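Local structure of putative glucarate dehydratase (Pseudomonas fluorescens, 4IT1) at residues A145-D154 with I396-E405; L274-K282 with R302-Q310. The protein probably catalyses the magnesium-dependent dehydration of D-glucarate to 5-dehydro-4-deoxy-D-glucarate, as a member of the mandelate racemase/muconate lactonizing enzyme family of the enolase superfamily. All blocks are in the same frame, centred on the assembly; numbering follows the deposited sequence.

Contact 1: A145-D154 with I396-E405; sequences ARYLNVPLVD and ITRAPGLGLE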
loop_
_atom_site.group_PDB
_atom_site.type_symbol
_atom_site.label_atom_id
_atom_site.label_comp_id
_atom_site.label_asym_id
_atom_site.label_seq_id
_atom_site.Cartn_x
_atom_site.Cartn_y
_atom_site.Cartn_z
ATOM N N ALA A 145 -3.599 -18.814 -1.476
ATOM C CA ALA A 145 -2.830 -19.193 -2.655
ATOM C C ALA A 145 -2.920 -20.684 -2.985
ATOM O O ALA A 145 -2.933 -21.056 -4.162
ATOM C CB ALA A 145 -1.382 -18.772 -2.490
ATOM N N ARG A 146 -2.965 -21.521 -1.948
ATOM C CA ARG A 146 -3.142 -22.970 -2.104
ATOM C C ARG A 146 -4.540 -23.304 -2.653
ATOM O O ARG A 146 -4.685 -24.170 -3.523
ATOM C CB ARG A 146 -2.908 -23.695 -0.769
ATOM C CG ARG A 146 -1.465 -23.719 -0.273
ATOM C CD ARG A 146 -0.686 -24.874 -0.878
ATOM N NE ARG A 146 0.691 -24.938 -0.391
ATOM C CZ ARG A 146 1.672 -25.603 -1.002
ATOM N NH1 ARG A 146 1.438 -26.256 -2.135
ATOM N NH2 ARG A 146 2.895 -25.606 -0.488
ATOM N N TYR A 147 -5.551 -22.605 -2.139
ATOM C CA TYR A 147 -6.945 -22.741 -2.566
ATOM C C TYR A 147 -7.163 -22.241 -3.998
ATOM O O TYR A 147 -8.002 -22.769 -4.731
ATOM C CB TYR A 147 -7.831 -21.981 -1.579
ATOM C CG TYR A 147 -9.292 -21.802 -1.942
ATOM C CD1 TYR A 147 -10.111 -22.892 -2.250
ATOM C CD2 TYR A 147 -9.871 -20.533 -1.916
ATOM C CE1 TYR A 147 -11.456 -22.713 -2.555
ATOM C CE2 TYR A 147 -11.213 -20.345 -2.213
ATOM C CZ TYR A 147 -12.000 -21.434 -2.534
ATOM O OH TYR A 147 -13.331 -21.231 -2.829
ATOM N N LEU A 148 -6.399 -21.225 -4.386
ATOM C CA LEU A 148 -6.444 -20.685 -5.739
ATOM C C LEU A 148 -5.484 -21.392 -6.686
ATOM O O LEU A 148 -5.536 -21.175 -7.896
ATOM C CB LEU A 148 -6.135 -19.192 -5.719
ATOM C CG LEU A 148 -7.338 -18.261 -5.621
ATOM C CD1 LEU A 148 -6.924 -16.951 -4.978
ATOM C CD2 LEU A 148 -7.936 -18.024 -7.000
ATOM N N ASN A 149 -4.600 -22.219 -6.130
ATOM C CA ASN A 149 -3.641 -23.003 -6.914
ATOM C C ASN A 149 -2.550 -22.132 -7.556
ATOM O O ASN A 149 -1.708 -22.625 -8.314
ATOM C CB ASN A 149 -4.386 -23.856 -7.960
ATOM C CG ASN A 149 -3.538 -24.976 -8.538
ATOM O OD1 ASN A 149 -3.829 -25.482 -9.621
ATOM N ND2 ASN A 149 -2.489 -25.369 -7.823
ATOM N N VAL A 150 -2.562 -20.842 -7.223
ATOM C CA VAL A 150 -1.599 -19.873 -7.759
ATOM C C VAL A 150 -0.468 -19.614 -6.764
ATOM O O VAL A 150 -0.675 -19.756 -5.561
ATOM C CB VAL A 150 -2.282 -18.535 -8.127
ATOM C CG1 VAL A 150 -3.271 -18.736 -9.269
ATOM C CG2 VAL A 150 -2.971 -17.912 -6.918
ATOM N N PRO A 151 0.735 -19.250 -7.258
ATOM C CA PRO A 151 1.801 -18.882 -6.315
ATOM C C PRO A 151 1.417 -17.629 -5.533
ATOM O O PRO A 151 0.589 -16.839 -6.003
ATOM C CB PRO A 151 3.018 -18.627 -7.216
ATOM C CG PRO A 151 2.470 -18.434 -8.588
ATOM C CD PRO A 151 1.202 -19.236 -8.654
ATOM N N LEU A 152 1.988 -17.463 -4.342
ATOM C CA LEU A 152 1.545 -16.404 -3.430
ATOM C C LEU A 152 1.659 -15.037 -4.104
ATOM O O LEU A 152 0.723 -14.241 -4.066
ATOM C CB LEU A 152 2.332 -16.442 -2.111
ATOM C CG LEU A 152 1.684 -15.836 -0.856
ATOM C CD1 LEU A 152 2.376 -16.355 0.393
ATOM C CD2 LEU A 152 1.695 -14.315 -0.861
ATOM N N VAL A 153 2.798 -14.807 -4.752
ATOM C CA VAL A 153 3.089 -13.561 -5.458
ATOM C C VAL A 153 1.926 -13.033 -6.329
ATOM O O VAL A 153 1.765 -11.816 -6.479
ATOM C CB VAL A 153 4.404 -13.697 -6.257
ATOM C CG1 VAL A 153 4.267 -14.713 -7.390
ATOM C CG2 VAL A 153 4.875 -12.344 -6.765
ATOM N N ASP A 154 1.108 -13.945 -6.865
ATOM C CA ASP A 154 -0.027 -13.581 -7.721
ATOM C C ASP A 154 -1.139 -12.864 -6.962
ATOM O O ASP A 154 -1.866 -12.041 -7.537
ATOM C CB ASP A 154 -0.574 -14.810 -8.466
ATOM C CG ASP A 154 0.348 -15.279 -9.606
ATOM O OD1 ASP A 154 1.364 -14.606 -9.901
ATOM O OD2 ASP A 154 0.051 -16.330 -10.215
ATOM N N ILE A 396 11.298 -18.020 -7.939
ATOM C CA ILE A 396 9.850 -17.986 -7.742
ATOM C C ILE A 396 9.218 -18.857 -8.827
ATOM O O ILE A 396 9.438 -18.630 -10.022
ATOM C CB ILE A 396 9.283 -16.541 -7.801
ATOM C CG1 ILE A 396 10.054 -15.607 -6.859
ATOM C CG2 ILE A 396 7.785 -16.515 -7.500
ATOM C CD1 ILE A 396 9.989 -15.989 -5.392
ATOM N N THR A 397 8.443 -19.853 -8.406
ATOM C CA THR A 397 7.855 -20.822 -9.332
ATOM C C THR A 397 6.330 -20.726 -9.386
ATOM O O THR A 397 5.731 -19.813 -8.814
ATOM C CB THR A 397 8.273 -22.274 -8.997
ATOM O OG1 THR A 397 7.474 -22.777 -7.916
ATOM C CG2 THR A 397 9.756 -22.352 -8.632
ATOM N N ARG A 398 5.714 -21.678 -10.081
ATOM C CA ARG A 398 4.262 -21.713 -10.237
ATOM C C ARG A 398 3.576 -22.557 -9.156
ATOM O O ARG A 398 2.340 -22.634 -9.119
ATOM C CB ARG A 398 3.878 -22.204 -11.647
ATOM C CG ARG A 398 4.233 -21.255 -12.793
ATOM C CD ARG A 398 3.550 -19.895 -12.670
ATOM N NE ARG A 398 2.104 -20.000 -12.464
ATOM C CZ ARG A 398 1.300 -18.965 -12.230
ATOM N NH1 ARG A 398 -0.002 -19.159 -12.055
ATOM N NH2 ARG A 398 1.795 -17.736 -12.162
ATOM N N ALA A 399 4.380 -23.176 -8.285
ATOM C CA ALA A 399 3.877 -23.941 -7.132
ATOM C C ALA A 399 2.914 -23.095 -6.298
ATOM O O ALA A 399 3.168 -21.898 -6.090
ATOM C CB ALA A 399 5.031 -24.431 -6.274
ATOM N N PRO A 400 1.801 -23.707 -5.829
ATOM C CA PRO A 400 0.764 -22.993 -5.066
ATOM C C PRO A 400 1.296 -22.398 -3.757
ATOM O O PRO A 400 2.095 -23.033 -3.055
ATOM C CB PRO A 400 -0.282 -24.078 -4.771
ATOM C CG PRO A 400 0.016 -25.193 -5.711
ATOM C CD PRO A 400 1.495 -25.144 -5.949
ATOM N N GLY A 401 0.856 -21.181 -3.448
ATOM C CA GLY A 401 1.318 -20.456 -2.267
ATOM C C GLY A 401 2.823 -20.306 -2.205
ATOM O O GLY A 401 3.460 -19.891 -3.177
ATOM N N LEU A 402 3.389 -20.659 -1.055
ATOM C CA LEU A 402 4.836 -20.644 -0.861
ATOM C C LEU A 402 5.520 -21.827 -1.550
ATOM O O LEU A 402 6.744 -21.827 -1.722
ATOM C CB LEU A 402 5.176 -20.639 0.637
ATOM C CG LEU A 402 4.786 -19.414 1.472
ATOM C CD1 LEU A 402 4.896 -19.729 2.955
ATOM C CD2 LEU A 402 5.637 -18.202 1.118
ATOM N N GLY A 403 4.727 -22.831 -1.934
ATOM C CA GLY A 403 5.245 -24.057 -2.548
ATOM C C GLY A 403 6.107 -24.867 -1.596
ATOM O O GLY A 403 7.168 -25.372 -1.975
ATOM N N LEU A 404 5.651 -24.979 -0.352
ATOM C CA LEU A 404 6.404 -25.662 0.690
ATOM C C LEU A 404 5.502 -26.557 1.541
ATOM O O LEU A 404 4.323 -26.246 1.769
ATOM C CB LEU A 404 7.115 -24.645 1.585
ATOM C CG LEU A 404 8.212 -23.727 1.038
ATOM C CD1 LEU A 404 8.595 -22.721 2.113
ATOM C CD2 LEU A 404 9.437 -24.505 0.574
ATOM N N GLU A 405 6.068 -27.669 2.010
ATOM C CA GLU A 405 5.329 -28.605 2.860
ATOM C C GLU A 405 6.090 -28.953 4.140
ATOM O O GLU A 405 7.298 -29.204 4.110
ATOM C CB GLU A 405 4.942 -29.867 2.074
ATOM C CG GLU A 405 3.748 -29.656 1.147
ATOM C CD GLU A 405 3.461 -30.836 0.234
ATOM O OE1 GLU A 405 4.240 -31.812 0.226
ATOM O OE2 GLU A 405 2.443 -30.779 -0.487
#

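Contact 2: L274-K282 with R302-Q310; sequences LEGMAELHK and RSVAQNSVQ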
loop_
_atom_site.group_PDB
_atom_site.type_symbol
_atom_site.label_atom_id
_atom_site.label_comp_id
_atom_site.label_asym_id
_atom_site.label_seq_id
_atom_site.Cartn_x
_atom_site.Cartn_y
_atom_site.Cartn_z
ATOM N N LEU A 274 18.162 8.661 14.495
ATOM C CA LEU A 274 17.778 9.476 13.341
ATOM C C LEU A 274 18.676 10.706 13.143
ATOM O O LEU A 274 19.084 11.023 12.015
ATOM C CB LEU A 274 16.320 9.912 13.460
ATOM C CG LEU A 274 15.227 8.896 13.157
ATOM C CD1 LEU A 274 13.853 9.534 13.344
ATOM C CD2 LEU A 274 15.385 8.346 11.748
ATOM N N GLU A 275 19.003 11.377 14.246
ATOM C CA GLU A 275 19.777 12.613 14.184
ATOM C C GLU A 275 21.219 12.361 13.758
ATOM O O GLU A 275 21.765 13.102 12.935
ATOM C CB GLU A 275 19.718 13.368 15.519
ATOM C CG GLU A 275 18.324 13.864 15.900
ATOM C CD GLU A 275 17.522 12.880 16.757
ATOM O OE1 GLU A 275 16.659 13.359 17.524
ATOM O OE2 GLU A 275 17.736 11.643 16.683
ATOM N N GLY A 276 21.822 11.303 14.299
ATOM C CA GLY A 276 23.203 10.939 13.977
ATOM C C GLY A 276 23.361 10.494 12.533
ATOM O O GLY A 276 24.311 10.899 11.849
ATOM N N MET A 277 22.429 9.664 12.073
ATOM C CA MET A 277 22.404 9.199 10.685
ATOM C C MET A 277 22.265 10.373 9.709
ATOM O O MET A 277 23.001 10.455 8.721
ATOM C CB MET A 277 21.298 8.165 10.482
ATOM C CG MET A 277 21.559 6.840 11.197
ATOM S SD MET A 277 22.769 5.748 10.402
ATOM C CE MET A 277 21.738 5.129 9.073
ATOM N N ALA A 278 21.354 11.298 10.018
ATOM C CA ALA A 278 21.157 12.510 9.216
ATOM C C ALA A 278 22.431 13.336 9.144
ATOM O O ALA A 278 22.825 13.790 8.072
ATOM C CB ALA A 278 20.022 13.353 9.782
ATOM N N GLU A 279 23.072 13.516 10.292
ATOM C CA GLU A 279 24.252 14.354 10.394
ATOM C C GLU A 279 25.390 13.724 9.608
ATOM O O GLU A 279 26.104 14.413 8.870
ATOM C CB GLU A 279 24.626 14.562 11.861
ATOM C CG GLU A 279 25.957 15.256 12.110
ATOM C CD GLU A 279 25.900 16.768 11.995
ATOM O OE1 GLU A 279 26.919 17.406 12.334
ATOM O OE2 GLU A 279 24.858 17.323 11.572
ATOM N N LEU A 280 25.523 12.407 9.741
ATOM C CA LEU A 280 26.536 11.663 9.016
ATOM C C LEU A 280 26.369 11.857 7.512
ATOM O O LEU A 280 27.344 12.150 6.803
ATOM C CB LEU A 280 26.475 10.173 9.369
ATOM C CG LEU A 280 27.518 9.305 8.671
ATOM C CD1 LEU A 280 28.938 9.800 8.969
ATOM C CD2 LEU A 280 27.332 7.861 9.099
ATOM N N HIS A 281 25.136 11.697 7.032
ATOM C CA HIS A 281 24.856 11.888 5.622
ATOM C C HIS A 281 25.227 13.304 5.175
ATOM O O HIS A 281 25.987 13.463 4.234
ATOM C CB HIS A 281 23.407 11.568 5.291
ATOM C CG HIS A 281 23.046 11.852 3.869
ATOM N ND1 HIS A 281 23.408 11.021 2.829
ATOM C CD2 HIS A 281 22.367 12.882 3.311
ATOM C CE1 HIS A 281 22.955 11.521 1.693
ATOM N NE2 HIS A 281 22.326 12.653 1.957
ATOM N N LYS A 282 24.730 14.320 5.881
ATOM C CA LYS A 282 25.035 15.711 5.538
ATOM C C LYS A 282 26.528 15.924 5.410
ATOM O O LYS A 282 26.993 16.563 4.470
ATOM C CB LYS A 282 24.464 16.677 6.581
ATOM C CG LYS A 282 23.031 17.102 6.305
ATOM C CD LYS A 282 22.342 17.608 7.563
ATOM C CE LYS A 282 20.830 17.509 7.428
ATOM N NZ LYS A 282 20.150 17.350 8.745
ATOM N N ARG A 302 9.168 10.417 10.519
ATOM C CA ARG A 302 10.161 11.243 11.201
ATOM C C ARG A 302 11.489 11.226 10.435
ATOM O O ARG A 302 12.200 12.226 10.404
ATOM C CB ARG A 302 10.344 10.810 12.665
ATOM C CG ARG A 302 9.106 11.045 13.539
ATOM C CD ARG A 302 9.398 10.941 15.037
ATOM N NE ARG A 302 9.696 9.576 15.481
ATOM C CZ ARG A 302 8.792 8.662 15.852
ATOM N NH1 ARG A 302 7.489 8.935 15.849
ATOM N NH2 ARG A 302 9.201 7.462 16.241
ATOM N N SER A 303 11.811 10.102 9.801
ATOM C CA SER A 303 13.049 10.019 9.013
ATOM C C SER A 303 12.981 10.936 7.809
ATOM O O SER A 303 13.932 11.650 7.505
ATOM C CB SER A 303 13.317 8.596 8.534
ATOM O OG SER A 303 14.587 8.526 7.917
ATOM N N VAL A 304 11.836 10.909 7.139
ATOM C CA VAL A 304 11.626 11.672 5.921
ATOM C C VAL A 304 11.689 13.171 6.193
ATOM O O VAL A 304 12.085 13.943 5.325
ATOM C CB VAL A 304 10.294 11.255 5.253
ATOM C CG1 VAL A 304 9.661 12.409 4.487
ATOM C CG2 VAL A 304 10.518 10.043 4.358
ATOM N N ALA A 305 11.304 13.568 7.408
ATOM C CA ALA A 305 11.354 14.967 7.833
ATOM C C ALA A 305 12.786 15.457 8.045
ATOM O O ALA A 305 13.071 16.643 7.863
ATOM C CB ALA A 305 10.535 15.164 9.107
ATOM N N GLN A 306 13.679 14.551 8.443
ATOM C CA GLN A 306 15.075 14.901 8.751
ATOM C C GLN A 306 16.034 14.485 7.652
ATOM O O GLN A 306 17.210 14.824 7.703
ATOM C CB GLN A 306 15.533 14.204 10.032
ATOM C CG GLN A 306 14.910 14.706 11.317
ATOM C CD GLN A 306 15.381 13.909 12.518
ATOM O OE1 GLN A 306 14.574 13.319 13.232
ATOM N NE2 GLN A 306 16.697 13.873 12.735
ATOM N N ASN A 307 15.535 13.720 6.683
ATOM C CA ASN A 307 16.376 13.036 5.689
ATOM C C ASN A 307 17.521 12.206 6.315
ATOM O O ASN A 307 18.680 12.326 5.928
ATOM C CB ASN A 307 16.893 14.034 4.637
ATOM C CG ASN A 307 17.605 13.356 3.481
ATOM O OD1 ASN A 307 17.158 12.326 2.963
ATOM N ND2 ASN A 307 18.725 13.934 3.071
ATOM N N SER A 308 17.175 11.354 7.278
ATOM C CA SER A 308 18.163 10.549 8.017
ATOM C C SER A 308 18.763 9.402 7.219
ATOM O O SER A 308 19.962 9.125 7.325
ATOM C CB SER A 308 17.548 9.970 9.290
ATOM O OG SER A 308 17.090 10.990 10.149
ATOM N N VAL A 309 17.922 8.719 6.447
ATOM C CA VAL A 309 18.348 7.545 5.698
ATOM C C VAL A 309 17.939 7.629 4.233
ATOM O O VAL A 309 16.936 8.258 3.887
ATOM C CB VAL A 309 17.823 6.227 6.320
ATOM C CG1 VAL A 309 18.355 6.065 7.729
ATOM C CG2 VAL A 309 16.302 6.164 6.305
ATOM N N GLN A 310 18.729 6.984 3.384
ATOM C CA GLN A 310 18.496 6.995 1.949
ATOM C C GLN A 310 17.956 5.653 1.479
ATOM O O GLN A 310 17.457 5.545 0.366
ATOM C CB GLN A 310 19.790 7.339 1.219
ATOM C CG GLN A 310 20.267 8.766 1.463
ATOM C CD GLN A 310 20.759 8.995 2.887
ATOM O OE1 GLN A 310 21.647 8.287 3.370
ATOM N NE2 GLN A 310 20.179 9.988 3.566
HETATM O O HOH W 1 20.843 14.193 6.249
#

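Contact 1: A145-D154 with I396-E405
A single beta bridge joins Pro151 to Gly401, the latter in a type II' turn from Pro400 to Gly403, and so ties the loop following helix 128-148 to the loop that leaves strand 393-395. Gly401 N donates to Val150 O at 3.0 Å, a fairly straight bond (163° at the hydrogen), and Leu152 N returns one to Gly401 O at 3.1 Å. With its positive phi, Gly401 suits the second position of this turn. Arg146 reaches over Pro400: its chain bends at chi2 (-85°) and then runs out straight, carrying the guanidinium to Pro400 O, which stands 3.3 Å from Arg146 CZ, above the centre of one face. That carbonyl is already taken up by the turn's own bond from Gly403 N. Arg146 NH1 also lies 3.8 Å from Pro400 CB. An alanine in place of Arg146 would probably leave Pro400 O without the guanidinium beside it and open a gap next to the proline ring. Farther along, Arg398 folds back through two bends, so that its guanidinium lays a face on Pro151 CD and NH2 reaches Asp154 OD2 at 3.0 Å. This salt bridge uses the syn lone pair, with the two flat groups turned 39° apart. Leu152 CD1 meets Leu402 CD2 at 3.8 Å, alongside. Helix 348-360 packs on Leu152, Val153 and Ile396, with His356 ND1 bonded to Val153 N, while Asp142 of helix 128-148 takes the N-H of Leu402, and Asp91 of the second subunit packs on Asp154 and Arg398.

Contact 2: L274-K282 with R302-Q310
Leu274, the first residue of helix 274-284, packs on the end of helix 297-306, its neighbour in the beta/alpha barrel of this enolase-type domain; the axes of 274-282 and 302-306 approach to 10.2 Å at 31°. Leu274 CB sits 3.6 Å from Ser308 OG and close to Gln306 OE1. CG, 4.1 Å from the same Ser308 OG, is where the side chain forks. CD1 crosses to Arg302 CB at 3.8 Å, and CD2 settles against Ser308 CB and OG and the CB of Ser303. Gln306, extended beyond CG, lays its amide beside this leucine, NE2 coming 3.6 Å from Glu275 CG. Deeper in, Met277 curls through successive bends to put CE on Val309 CG1, 3.8 Å away. At the other end Gln310 stacks its amide on one face of the His281 ring, the planes only 18° apart and NE2 3.4 Å above the ring. Their polar ends are held by the backbone around strand 288-290, His281 ND1 by Leu286 O and Gln310 OE1 by Leu288 N. A water bridges Ala278 O and Asn307 O. Leu274 O accepts twice, from Ala278 N within the helix and, on the opposite face of its carbonyl plane, from Ser308 OG at 2.7 Å.

How the contacts relate
Contact 1 and contact 2 stand apart, their centres 39 Å from each other and their nearest atoms about 23 Å, with no touch between them. In sequence, contact 2 falls wholly within the span that separates 145-154 from 396-405. The barrel sheet links them: 396-405 follows strand 393-395, antiparallel beside 163-170, whereas 302-310 leads into strand 311-314. Contact 2 is the one closer to the metal, the side chain of Met277 lying about 10 Å from the magnesium ion held by Asp243, Glu268 and Asn291. That side chain is also about 4 Å from that of Asp269, which binds magnesium in a structure of this protein but not in this chain. Contact 1 is remote from the metal, beside the second subunit.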